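Local coordinates for protein fructosyl amine:oxygen oxidoreductase (Neosartorya fumigata, PDB 4WCT) that oxidatively deglycates fructosyl amines (Amadori products) with molecular oxygen, using a bound flavin-adenine dinucleotide as cofactor, at residues A[259-264]-A[293-298]; A[303-308]-A[442-447]; A[326-331]-A[355-360]. All blocks are in the same frame, centred on the assembly; numbering follows the deposited sequence. Where two conformers were deposited one is given.

Interaction 1. Residues A[259-264]-A[293-298]; sequences LCHIQM and KHELKI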
loop_
_atom_site.group_PDB
_atom_site.type_symbol
_atom_site.label_atom_id
_atom_site.label_comp_id
_atom_site.label_asym_id
_atom_site.label_seq_id
_atom_site.Cartn_x
_atom_site.Cartn_y
_atom_site.Cartn_z
ATOM N N LEU A 259 -11.042 0.870 6.258
ATOM C CA LEU A 259 -11.865 0.790 5.063
ATOM C C LEU A 259 -13.176 0.119 5.395
ATOM O O LEU A 259 -13.245 -0.721 6.274
ATOM C CB LEU A 259 -11.144 0.055 3.938
ATOM C CG LEU A 259 -10.915 -1.450 4.090
ATOM C CD1 LEU A 259 -12.086 -2.288 3.594
ATOM C CD2 LEU A 259 -9.652 -1.875 3.347
ATOM N N CYS A 260 -14.224 0.502 4.690
ATOM C CA CYS A 260 -15.508 -0.154 4.868
ATOM C C CYS A 260 -16.207 -0.216 3.527
ATOM O O CYS A 260 -15.858 0.513 2.601
ATOM C CB CYS A 260 -16.371 0.538 5.932
ATOM S SG CYS A 260 -16.822 2.262 5.640
ATOM N N HIS A 261 -17.181 -1.109 3.430
ATOM C CA HIS A 261 -17.905 -1.376 2.207
ATOM C C HIS A 261 -19.384 -1.173 2.452
ATOM O O HIS A 261 -19.880 -1.547 3.509
ATOM C CB HIS A 261 -17.748 -2.821 1.747
ATOM C CG HIS A 261 -16.382 -3.211 1.265
ATOM N ND1 HIS A 261 -16.153 -4.430 0.662
ATOM C CD2 HIS A 261 -15.170 -2.613 1.365
ATOM C CE1 HIS A 261 -14.862 -4.575 0.440
ATOM N NE2 HIS A 261 -14.259 -3.453 0.784
ATOM N N ILE A 262 -20.086 -0.689 1.435
ATOM C CA ILE A 262 -21.552 -0.639 1.359
ATOM C C ILE A 262 -21.979 -1.516 0.181
ATOM O O ILE A 262 -21.385 -1.416 -0.914
ATOM C CB ILE A 262 -22.054 0.811 1.090
ATOM C CG1 ILE A 262 -21.735 1.710 2.274
ATOM C CG2 ILE A 262 -23.550 0.811 0.811
ATOM C CD1 ILE A 262 -22.088 3.162 2.072
ATOM N N GLN A 263 -23.012 -2.318 0.370
ATOM C CA GLN A 263 -23.518 -3.171 -0.678
ATOM C C GLN A 263 -24.532 -2.428 -1.538
ATOM O O GLN A 263 -25.534 -1.945 -1.015
ATOM C CB GLN A 263 -24.218 -4.373 -0.009
ATOM C CG GLN A 263 -24.984 -5.233 -0.991
ATOM C CD GLN A 263 -24.049 -5.992 -1.875
ATOM O OE1 GLN A 263 -23.432 -6.982 -1.442
ATOM N NE2 GLN A 263 -24.035 -5.639 -3.161
ATOM N N MET A 264 -24.228 -2.258 -2.822
ATOM C CA MET A 264 -25.106 -1.541 -3.728
ATOM C C MET A 264 -26.151 -2.487 -4.279
ATOM O O MET A 264 -25.913 -3.685 -4.423
ATOM C CB MET A 264 -24.302 -0.902 -4.873
ATOM C CG MET A 264 -23.180 0.029 -4.401
ATOM S SD MET A 264 -23.721 1.380 -3.339
ATOM C CE MET A 264 -24.429 2.441 -4.573
ATOM N N LYS A 293 -19.269 -8.405 -6.109
ATOM C CA LYS A 293 -20.231 -8.250 -5.009
ATOM C C LYS A 293 -20.948 -6.908 -4.994
ATOM O O LYS A 293 -21.772 -6.665 -4.121
ATOM C CB LYS A 293 -19.542 -8.423 -3.656
ATOM C CG LYS A 293 -18.899 -9.777 -3.452
ATOM C CD LYS A 293 -18.512 -9.941 -1.989
ATOM C CE LYS A 293 -17.855 -11.280 -1.720
ATOM N NZ LYS A 293 -17.663 -11.451 -0.252
ATOM N N HIS A 294 -20.604 -6.044 -5.933
ATOM C CA HIS A 294 -21.203 -4.695 -6.021
ATOM C C HIS A 294 -21.044 -3.904 -4.739
ATOM O O HIS A 294 -21.927 -3.145 -4.332
ATOM C CB HIS A 294 -22.673 -4.791 -6.365
ATOM C CG HIS A 294 -22.932 -5.384 -7.708
ATOM N ND1 HIS A 294 -24.168 -5.883 -8.067
ATOM C CD2 HIS A 294 -22.129 -5.553 -8.783
ATOM C CE1 HIS A 294 -24.130 -6.250 -9.334
ATOM N NE2 HIS A 294 -22.875 -6.184 -9.746
ATOM N N GLU A 295 -19.862 -4.007 -4.154
ATOM C CA GLU A 295 -19.579 -3.319 -2.878
ATOM C C GLU A 295 -18.739 -2.077 -3.148
ATOM O O GLU A 295 -17.788 -2.113 -3.917
ATOM C CB GLU A 295 -18.835 -4.247 -1.931
ATOM C CG GLU A 295 -19.778 -5.166 -1.176
ATOM C CD GLU A 295 -19.087 -6.086 -0.194
ATOM O OE1 GLU A 295 -17.911 -6.470 -0.416
ATOM O OE2 GLU A 295 -19.823 -6.584 0.674
ATOM N N LEU A 296 -19.186 -0.960 -2.580
ATOM C CA LEU A 296 -18.552 0.335 -2.747
ATOM C C LEU A 296 -17.697 0.580 -1.504
ATOM O O LEU A 296 -18.216 0.519 -0.372
ATOM C CB LEU A 296 -19.659 1.403 -2.877
ATOM C CG LEU A 296 -19.223 2.841 -3.207
ATOM C CD1 LEU A 296 -20.340 3.559 -3.931
ATOM C CD2 LEU A 296 -18.845 3.608 -1.958
ATOM N N LYS A 297 -16.405 0.818 -1.731
ATOM C CA LYS A 297 -15.430 0.948 -0.644
ATOM C C LYS A 297 -15.157 2.415 -0.337
ATOM O O LYS A 297 -14.902 3.207 -1.255
ATOM C CB LYS A 297 -14.118 0.308 -1.047
ATOM C CG LYS A 297 -13.105 0.278 0.119
ATOM C CD LYS A 297 -11.761 -0.270 -0.310
ATOM C CE LYS A 297 -10.895 0.878 -0.839
ATOM N NZ LYS A 297 -9.585 0.397 -1.274
ATOM N N ILE A 298 -15.176 2.742 0.948
ATOM C CA ILE A 298 -14.847 4.085 1.452
ATOM C C ILE A 298 -13.682 3.971 2.430
ATOM O O ILE A 298 -13.706 3.114 3.310
ATOM C CB ILE A 298 -16.010 4.734 2.225
ATOM C CG1 ILE A 298 -17.285 4.780 1.378
ATOM C CG2 ILE A 298 -15.620 6.143 2.622
ATOM C CD1 ILE A 298 -18.307 3.726 1.710
HETATM O O HOH W 1 -22.443 -7.736 0.875
HETATM O O HOH W 2 -26.355 -5.609 -6.388
#
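H261 and E295 meet on one face of an antiparallel strand pair, 259-263 against 295-298, within the large mixed beta-sheet of this FAD-dependent oxidoreductase. The imidazole and the carboxylate plane stand 75° apart. ND1 of H261 donates to OE1 of E295 at 2.9 Å; the acceptor lies almost in the ring plane, whereas the ring nitrogen sits above the carboxylate plane. Chi1 of H261 (-69°) sets the ring beside the backbone N, and chi2 (-171°) turns ND1 to E295 and CD2 to CG of K297, 3.8 Å away. A long lysine suits that place: its methylenes lie against CD2 and its ammonium reaches D69 and N71. The other carboxylate oxygen of E295 is held by S353. On the opposite face C260, I262 and I298 are apolar, as fits residues covered by helix 330-343, and CD1 of I262 meets CD1 of I298 at 3.8 Å. C260 and I298, then I262 and L296, form the hydrogen-bonded pairs. Beyond the strand end SD of M264 lies beside CD1 of L296, and the bent chain of Q263 folds back, its NE2 donating to O of K293 at 2.7 Å and to O of M264 at 3.0 Å.

Interaction 2. Residues A[303-308]-A[442-447]; sequences PGYCNF and MDFQQV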
loop_
_atom_site.group_PDB
_atom_site.type_symbol
_atom_site.label_atom_id
_atom_site.label_comp_id
_atom_site.label_asym_id
_atom_site.label_seq_id
_atom_site.Cartn_x
_atom_site.Cartn_y
_atom_site.Cartn_z
ATOM N N PRO A 303 -4.191 10.398 9.746
ATOM C CA PRO A 303 -2.768 10.091 9.693
ATOM C C PRO A 303 -2.362 8.661 10.024
ATOM O O PRO A 303 -1.201 8.292 9.788
ATOM C CB PRO A 303 -2.144 11.094 10.675
ATOM C CG PRO A 303 -3.141 12.207 10.745
ATOM C CD PRO A 303 -4.478 11.540 10.642
ATOM N N GLY A 304 -3.317 7.860 10.504
ATOM C CA GLY A 304 -3.056 6.462 10.780
ATOM C C GLY A 304 -3.205 6.093 12.239
ATOM O O GLY A 304 -3.141 6.964 13.148
ATOM N N TYR A 305 -3.516 4.820 12.459
ATOM C CA TYR A 305 -3.458 4.197 13.765
ATOM C C TYR A 305 -2.180 3.361 13.916
ATOM O O TYR A 305 -1.827 2.527 13.061
ATOM C CB TYR A 305 -4.643 3.246 13.931
ATOM C CG TYR A 305 -5.998 3.884 14.042
ATOM C CD1 TYR A 305 -6.529 4.221 15.280
ATOM C CD2 TYR A 305 -6.790 4.053 12.915
ATOM C CE1 TYR A 305 -7.822 4.712 15.395
ATOM C CE2 TYR A 305 -8.051 4.599 13.011
ATOM C CZ TYR A 305 -8.550 4.949 14.252
ATOM O OH TYR A 305 -9.834 5.471 14.339
ATOM N N CYS A 306 -1.494 3.539 15.023
ATOM C CA CYS A 306 -0.471 2.580 15.420
ATOM C C CYS A 306 -0.979 1.785 16.612
ATOM O O CYS A 306 -2.077 2.031 17.138
ATOM C CB CYS A 306 0.835 3.315 15.770
ATOM S SG CYS A 306 1.604 4.213 14.428
ATOM N N ASN A 307 -0.267 0.707 16.937
ATOM C CA ASN A 307 -0.634 -0.108 18.097
ATOM C C ASN A 307 0.581 -0.189 19.011
ATOM O O ASN A 307 1.452 -1.042 18.828
ATOM C CB ASN A 307 -1.078 -1.500 17.666
ATOM C CG ASN A 307 -1.515 -2.341 18.824
ATOM O OD1 ASN A 307 -2.261 -1.875 19.683
ATOM N ND2 ASN A 307 -1.050 -3.580 18.875
ATOM N N PHE A 308 0.734 0.837 19.846
ATOM C CA PHE A 308 2.005 1.117 20.508
ATOM C C PHE A 308 2.173 0.239 21.752
ATOM O O PHE A 308 1.364 0.293 22.679
ATOM C CB PHE A 308 2.109 2.576 20.911
ATOM C CG PHE A 308 2.336 3.523 19.770
ATOM C CD1 PHE A 308 3.413 3.363 18.908
ATOM C CD2 PHE A 308 1.502 4.598 19.579
ATOM C CE1 PHE A 308 3.617 4.210 17.852
ATOM C CE2 PHE A 308 1.760 5.521 18.554
ATOM C CZ PHE A 308 2.799 5.323 17.692
ATOM N N MET A 442 -3.084 8.059 15.952
ATOM C CA MET A 442 -3.921 7.475 16.983
ATOM C C MET A 442 -3.390 6.086 17.357
ATOM O O MET A 442 -2.479 5.582 16.704
ATOM C CB MET A 442 -5.388 7.442 16.507
ATOM C CG MET A 442 -5.944 8.853 16.349
ATOM S SD MET A 442 -6.042 9.849 17.898
ATOM C CE MET A 442 -7.590 9.272 18.580
ATOM N N ASP A 443 -3.792 5.602 18.525
ATOM C CA ASP A 443 -3.189 4.412 19.118
ATOM C C ASP A 443 -4.314 3.422 19.399
ATOM O O ASP A 443 -5.235 3.751 20.126
ATOM C CB ASP A 443 -2.465 4.799 20.416
ATOM C CG ASP A 443 -1.753 3.618 21.095
ATOM O OD1 ASP A 443 -1.164 3.864 22.169
ATOM O OD2 ASP A 443 -1.685 2.487 20.545
ATOM N N PHE A 444 -4.253 2.220 18.823
ATOM C CA PHE A 444 -5.274 1.193 19.055
ATOM C C PHE A 444 -5.373 0.772 20.521
ATOM O O PHE A 444 -6.415 0.290 20.977
ATOM C CB PHE A 444 -5.008 -0.046 18.183
ATOM C CG PHE A 444 -5.425 0.116 16.735
ATOM C CD1 PHE A 444 -6.705 0.496 16.402
ATOM C CD2 PHE A 444 -4.549 -0.191 15.712
ATOM C CE1 PHE A 444 -7.105 0.541 15.086
ATOM C CE2 PHE A 444 -4.939 -0.141 14.396
ATOM C CZ PHE A 444 -6.205 0.269 14.079
ATOM N N GLN A 445 -4.304 0.977 21.272
ATOM C CA GLN A 445 -4.327 0.651 22.703
ATOM C C GLN A 445 -5.280 1.578 23.455
ATOM O O GLN A 445 -5.622 1.284 24.596
ATOM C CB GLN A 445 -2.933 0.731 23.299
ATOM C CG GLN A 445 -1.994 -0.356 22.789
ATOM C CD GLN A 445 -2.363 -1.738 23.291
ATOM O OE1 GLN A 445 -2.514 -1.948 24.502
ATOM N NE2 GLN A 445 -2.660 -2.648 22.364
ATOM N N GLN A 446 -5.656 2.698 22.837
ATOM C CA GLN A 446 -6.630 3.624 23.427
ATOM C C GLN A 446 -8.017 3.504 22.816
ATOM O O GLN A 446 -8.909 4.289 23.137
ATOM C CB GLN A 446 -6.114 5.055 23.297
ATOM C CG GLN A 446 -4.821 5.281 24.060
ATOM C CD GLN A 446 -4.245 6.679 23.892
ATOM O OE1 GLN A 446 -4.273 7.259 22.807
ATOM N NE2 GLN A 446 -3.655 7.199 24.963
ATOM N N VAL A 447 -8.236 2.455 22.022
ATOM C CA VAL A 447 -9.552 2.192 21.434
ATOM C C VAL A 447 -10.205 1.124 22.275
ATOM O O VAL A 447 -9.678 0.049 22.427
ATOM C CB VAL A 447 -9.473 1.766 19.937
ATOM C CG1 VAL A 447 -10.856 1.496 19.376
ATOM C CG2 VAL A 447 -8.796 2.853 19.107
HETATM O O HOH W 3 0.093 2.465 23.852
#
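A short parallel edge pairing joins strand 442-443 to residues 305-306 of strand 295-310, with M442 beside Y305 and D443 beside C306. Backbone bonds run from N of M442 to O of G304, from N of C306 to O of M442 and from N of F444 to O of C306, the last at 2.8 Å. G304 takes up backbone angles (phi 117°) that call for glycine. The rings of Y305 and F444 lie nearly parallel, 6° between planes, but strongly displaced, their centroids 4.6 Å apart; instead of a full stack, CB of Y305 sits over the F444 face, 3.6 Å from its centroid, a CH-pi contact. CD1 of Y305 touches CB of M442 at 3.6 Å, while the tyrosine hydroxyl reaches E331 and R335. Aromatic side chains suit this buried layer: they pack over strand 253-263, Y305 on T258 and F444 on A256, and F444 also on I357.

Just past the pairing the chain of 442-447 enters a 3-10 turn, and D443 opens it as an Asx turn: its OD2 accepts from N of Q445 at 3.1 Å. The same oxygen takes N of F308 at 3.0 Å, the two donors arriving from opposite faces of the carboxylate, which fixes its rotation. CG of D443, anti to its own N (chi1 -178°), is carried across to the other strand by this torsion. A water links OD1 of D443 to O of F308. In the 3-10 turn itself, NE2 of Q445 donates almost straight to OD1 of N307, 2.8 Å away and in the plane of the glutamine amide, while ND2 of N307 turns to O of V321.

Interaction 3. Residues A[326-331]-A[355-360]; sequences HQIPLE and ARICWD. With FAD (flavin-adenine dinucleotide), chain C.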
loop_
_atom_site.group_PDB
_atom_site.type_symbol
_atom_site.label_atom_id
_atom_site.label_comp_id
_atom_site.label_asym_id
_atom_site.label_seq_id
_atom_site.Cartn_x
_atom_site.Cartn_y
_atom_site.Cartn_z
ATOM N N HIS A 326 -11.344 -7.628 11.145
ATOM C CA HIS A 326 -12.390 -7.331 10.183
ATOM C C HIS A 326 -13.524 -6.496 10.779
ATOM O O HIS A 326 -14.695 -6.872 10.723
ATOM C CB HIS A 326 -12.921 -8.606 9.572
ATOM C CG HIS A 326 -11.993 -9.191 8.559
ATOM N ND1 HIS A 326 -12.403 -10.159 7.665
ATOM C CD2 HIS A 326 -10.788 -8.758 8.116
ATOM C CE1 HIS A 326 -11.428 -10.378 6.792
ATOM N NE2 HIS A 326 -10.410 -9.595 7.100
ATOM N N GLN A 327 -13.118 -5.465 11.498
ATOM C CA GLN A 327 -13.994 -4.351 11.901
ATOM C C GLN A 327 -13.137 -3.095 11.849
ATOM O O GLN A 327 -11.923 -3.186 11.711
ATOM C CB GLN A 327 -14.502 -4.539 13.354
ATOM C CG GLN A 327 -15.296 -5.813 13.669
ATOM C CD GLN A 327 -16.586 -5.999 12.902
ATOM O OE1 GLN A 327 -17.121 -5.081 12.278
ATOM N NE2 GLN A 327 -17.126 -7.229 12.980
ATOM N N ILE A 328 -13.751 -1.922 12.020
ATOM C CA ILE A 328 -13.010 -0.679 12.172
ATOM C C ILE A 328 -13.531 0.079 13.381
ATOM O O ILE A 328 -14.647 -0.221 13.866
ATOM C CB ILE A 328 -13.076 0.246 10.916
ATOM C CG1 ILE A 328 -14.516 0.676 10.617
ATOM C CG2 ILE A 328 -12.376 -0.450 9.734
ATOM C CD1 ILE A 328 -14.641 1.573 9.399
ATOM N N PRO A 329 -12.710 0.986 13.920
ATOM C CA PRO A 329 -13.265 1.749 15.026
ATOM C C PRO A 329 -14.526 2.504 14.626
ATOM O O PRO A 329 -14.648 3.005 13.507
ATOM C CB PRO A 329 -12.122 2.695 15.419
ATOM C CG PRO A 329 -10.886 1.957 15.007
ATOM C CD PRO A 329 -11.285 1.311 13.702
ATOM N N LEU A 330 -15.443 2.636 15.571
ATOM C CA LEU A 330 -16.679 3.378 15.322
ATOM C C LEU A 330 -16.373 4.793 14.842
ATOM O O LEU A 330 -17.167 5.381 14.083
ATOM C CB LEU A 330 -17.535 3.396 16.577
ATOM C CG LEU A 330 -18.141 2.036 16.963
ATOM C CD1 LEU A 330 -18.800 2.127 18.326
ATOM C CD2 LEU A 330 -19.133 1.549 15.925
ATOM N N GLU A 331 -15.326 5.410 15.395
ATOM C CA GLU A 331 -14.973 6.774 14.969
ATOM C C GLU A 331 -14.539 6.816 13.482
ATOM O O GLU A 331 -14.733 7.834 12.814
ATOM C CB GLU A 331 -13.905 7.406 15.894
ATOM C CG GLU A 331 -12.542 6.771 15.696
ATOM C CD GLU A 331 -11.747 6.469 16.939
ATOM O OE1 GLU A 331 -11.735 7.274 17.915
ATOM O OE2 GLU A 331 -10.879 5.590 16.816
ATOM N N ALA A 355 -15.900 -4.358 6.857
ATOM C CA ALA A 355 -14.930 -3.343 7.210
ATOM C C ALA A 355 -13.675 -4.021 7.758
ATOM O O ALA A 355 -13.753 -5.128 8.318
ATOM C CB ALA A 355 -15.505 -2.378 8.246
ATOM N N ARG A 356 -12.518 -3.392 7.568
ATOM C CA ARG A 356 -11.306 -3.904 8.172
ATOM C C ARG A 356 -10.278 -2.813 8.403
ATOM O O ARG A 356 -10.229 -1.782 7.678
ATOM C CB ARG A 356 -10.696 -5.068 7.365
ATOM C CG ARG A 356 -9.849 -4.720 6.161
ATOM C CD ARG A 356 -9.346 -5.990 5.516
ATOM N NE ARG A 356 -8.423 -5.786 4.389
ATOM C CZ ARG A 356 -7.088 -5.816 4.473
ATOM N NH1 ARG A 356 -6.446 -5.843 5.630
ATOM N NH2 ARG A 356 -6.387 -5.846 3.366
ATOM N N ILE A 357 -9.339 -3.130 9.287
ATOM C CA ILE A 357 -8.100 -2.402 9.351
ATOM C C ILE A 357 -7.074 -3.029 8.396
ATOM O O ILE A 357 -7.134 -4.216 8.103
ATOM C CB ILE A 357 -7.565 -2.267 10.773
ATOM C CG1 ILE A 357 -7.159 -3.610 11.380
ATOM C CG2 ILE A 357 -8.615 -1.537 11.627
ATOM C CD1 ILE A 357 -6.599 -3.504 12.784
ATOM N N CYS A 358 -6.151 -2.201 7.923
ATOM C CA CYS A 358 -5.219 -2.588 6.866
ATOM C C CYS A 358 -3.875 -1.957 7.239
ATOM O O CYS A 358 -3.810 -0.741 7.472
ATOM C CB CYS A 358 -5.776 -2.030 5.547
ATOM S SG CYS A 358 -4.706 -2.042 4.104
ATOM N N TRP A 359 -2.799 -2.741 7.230
ATOM C CA TRP A 359 -1.521 -2.289 7.728
ATOM C C TRP A 359 -0.515 -2.082 6.613
ATOM O O TRP A 359 -0.330 -2.964 5.757
ATOM C CB TRP A 359 -0.944 -3.321 8.704
ATOM C CG TRP A 359 -1.730 -3.357 9.993
ATOM C CD1 TRP A 359 -2.818 -4.129 10.283
ATOM C CD2 TRP A 359 -1.457 -2.585 11.171
ATOM N NE1 TRP A 359 -3.232 -3.894 11.559
ATOM C CE2 TRP A 359 -2.406 -2.977 12.152
ATOM C CE3 TRP A 359 -0.461 -1.693 11.522
ATOM C CZ2 TRP A 359 -2.429 -2.426 13.441
ATOM C CZ3 TRP A 359 -0.490 -1.134 12.802
ATOM C CH2 TRP A 359 -1.473 -1.486 13.733
ATOM N N ASP A 360 0.221 -0.993 6.720
ATOM C CA ASP A 360 1.436 -0.780 5.913
ATOM C C ASP A 360 2.548 -0.354 6.874
ATOM O O ASP A 360 2.365 -0.374 8.102
ATOM C CB ASP A 360 1.181 0.309 4.894
ATOM C CG ASP A 360 2.077 0.214 3.637
ATOM O OD1 ASP A 360 3.108 -0.516 3.617
ATOM O OD2 ASP A 360 1.855 1.055 2.701
HETATM P PA FAD C . 1.514 -6.594 1.891
HETATM O O1A FAD C . 0.763 -6.467 0.597
HETATM O O2A FAD C . 0.846 -6.281 3.194
HETATM O O5B FAD C . 2.070 -8.063 1.929
HETATM C C5B FAD C . 2.838 -8.506 3.058
HETATM C C4B FAD C . 2.774 -10.029 3.095
HETATM O O4B FAD C . 3.725 -10.523 4.093
HETATM C C3B FAD C . 1.405 -10.592 3.464
HETATM O O3B FAD C . 0.913 -11.515 2.479
HETATM C C2B FAD C . 1.649 -11.288 4.806
HETATM O O2B FAD C . 0.796 -12.395 5.087
HETATM C C1B FAD C . 3.136 -11.639 4.714
HETATM N N9A FAD C . 3.742 -11.825 6.051
HETATM C C8A FAD C . 3.474 -11.147 7.181
HETATM N N7A FAD C . 4.185 -11.650 8.217
HETATM C C5A FAD C . 4.981 -12.616 7.689
HETATM C C6A FAD C . 5.924 -13.582 8.238
HETATM N N6A FAD C . 6.225 -13.578 9.548
HETATM N N1A FAD C . 6.447 -14.484 7.380
HETATM C C2A FAD C . 6.185 -14.503 6.067
HETATM N N3A FAD C . 5.295 -13.666 5.507
HETATM C C4A FAD C . 4.684 -12.734 6.278
HETATM N N1 FAD C . -1.178 1.987 -2.045
HETATM C C2 FAD C . -1.403 2.524 -3.295
HETATM O O2 FAD C . -0.496 2.435 -4.120
HETATM N N3 FAD C . -2.595 3.017 -3.640
HETATM C C4 FAD C . -3.598 3.152 -2.748
HETATM O O4 FAD C . -4.734 3.626 -3.025
HETATM C C4X FAD C . -3.422 2.633 -1.402
HETATM N N5 FAD C . -4.416 2.728 -0.480
HETATM C C5X FAD C . -4.297 2.011 0.680
HETATM C C6 FAD C . -5.372 1.881 1.554
HETATM C C7 FAD C . -5.203 1.243 2.769
HETATM C C7M FAD C . -6.384 1.055 3.651
HETATM C C8 FAD C . -3.901 0.648 3.096
HETATM C C8M FAD C . -3.667 -0.090 4.362
HETATM C C9 FAD C . -2.864 0.679 2.197
HETATM C C9A FAD C . -2.994 1.386 1.020
HETATM N N10 FAD C . -1.910 1.503 0.144
HETATM C C10 FAD C . -2.139 2.043 -1.123
HETATM C "C1'" FAD C . -0.570 0.997 0.403
HETATM C "C2'" FAD C . -0.332 -0.385 -0.185
HETATM O "O2'" FAD C . -1.444 -1.190 0.181
HETATM C "C3'" FAD C . 0.969 -0.947 0.403
HETATM O "O3'" FAD C . 2.009 0.039 0.322
HETATM C "C4'" FAD C . 1.403 -2.234 -0.306
HETATM O "O4'" FAD C . 0.273 -3.085 -0.484
HETATM C "C5'" FAD C . 2.425 -2.933 0.581
HETATM O "O5'" FAD C . 2.876 -4.111 -0.087
HETATM P P FAD C . 3.785 -5.171 0.709
HETATM O O1P FAD C . 4.064 -6.323 -0.229
HETATM O O2P FAD C . 4.914 -4.392 1.339
HETATM O O3P FAD C . 2.811 -5.673 1.882
HETATM O O HOH W 4 -16.499 -6.816 8.428
#
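Segment 326-329 runs about 80° to the 355-357 part of strand 355-360 and comes nearest at H326 and R356, whose CA atoms are 4.1 Å apart. No direct hydrogen bond joins the two segments; a water bridges them, donating to O of H326 and accepting from N of A355. The imidazole of H326 runs alongside the arginine chain in the same direction, its CD2 against CB of R356 at 3.8 Å. The extended arginine then carries its guanidinium to the carbonyls of A65 and N68, with a weak bond from NH1 to O of I357. With CG1 of I328 set between backbone N and carbonyl carbon (chi1 62°), both its branches reach CB of the small A355, each at 4.0 Å. P329 follows at the N-cap position of helix 330-343, its CD near CG2 of I357.

Farther along, SG of C358 is modelled only 2.2 Å from C8M of the flavin, consistent with a covalent 8alpha-S-cysteinyl thioether, as in the related monomeric sarcosine oxidase. D360 OD2 accepts from O3' of FAD at 2.6 Å. C358 at the isoalloxazine and D360 at the ribityl chain make this strand part of the FAD pocket.

Overall arrangement
All three interactions reach the same mixed sheet, and all are largely buried. Interactions 1 and 2 share strand 295-310 but lie about 24 Å apart between centres, without touching: antiparallel pairing with strand 253-263 gives way to parallel pairing with a late strand of the chain. Interaction 3 adjoins both, through strand 352-362, the neighbour of 253-263, and through Y305 meeting E331 and F444 packing on W359. Direct hydrogen bonds knit interactions 1 and 2, whereas interaction 3 relies on apolar contact and a water. Solvent-exposed residues touch in each, Q263 and K293, Q445, and H326, but cofactor contacts belong to interaction 3, with L259 of interaction 1 close by.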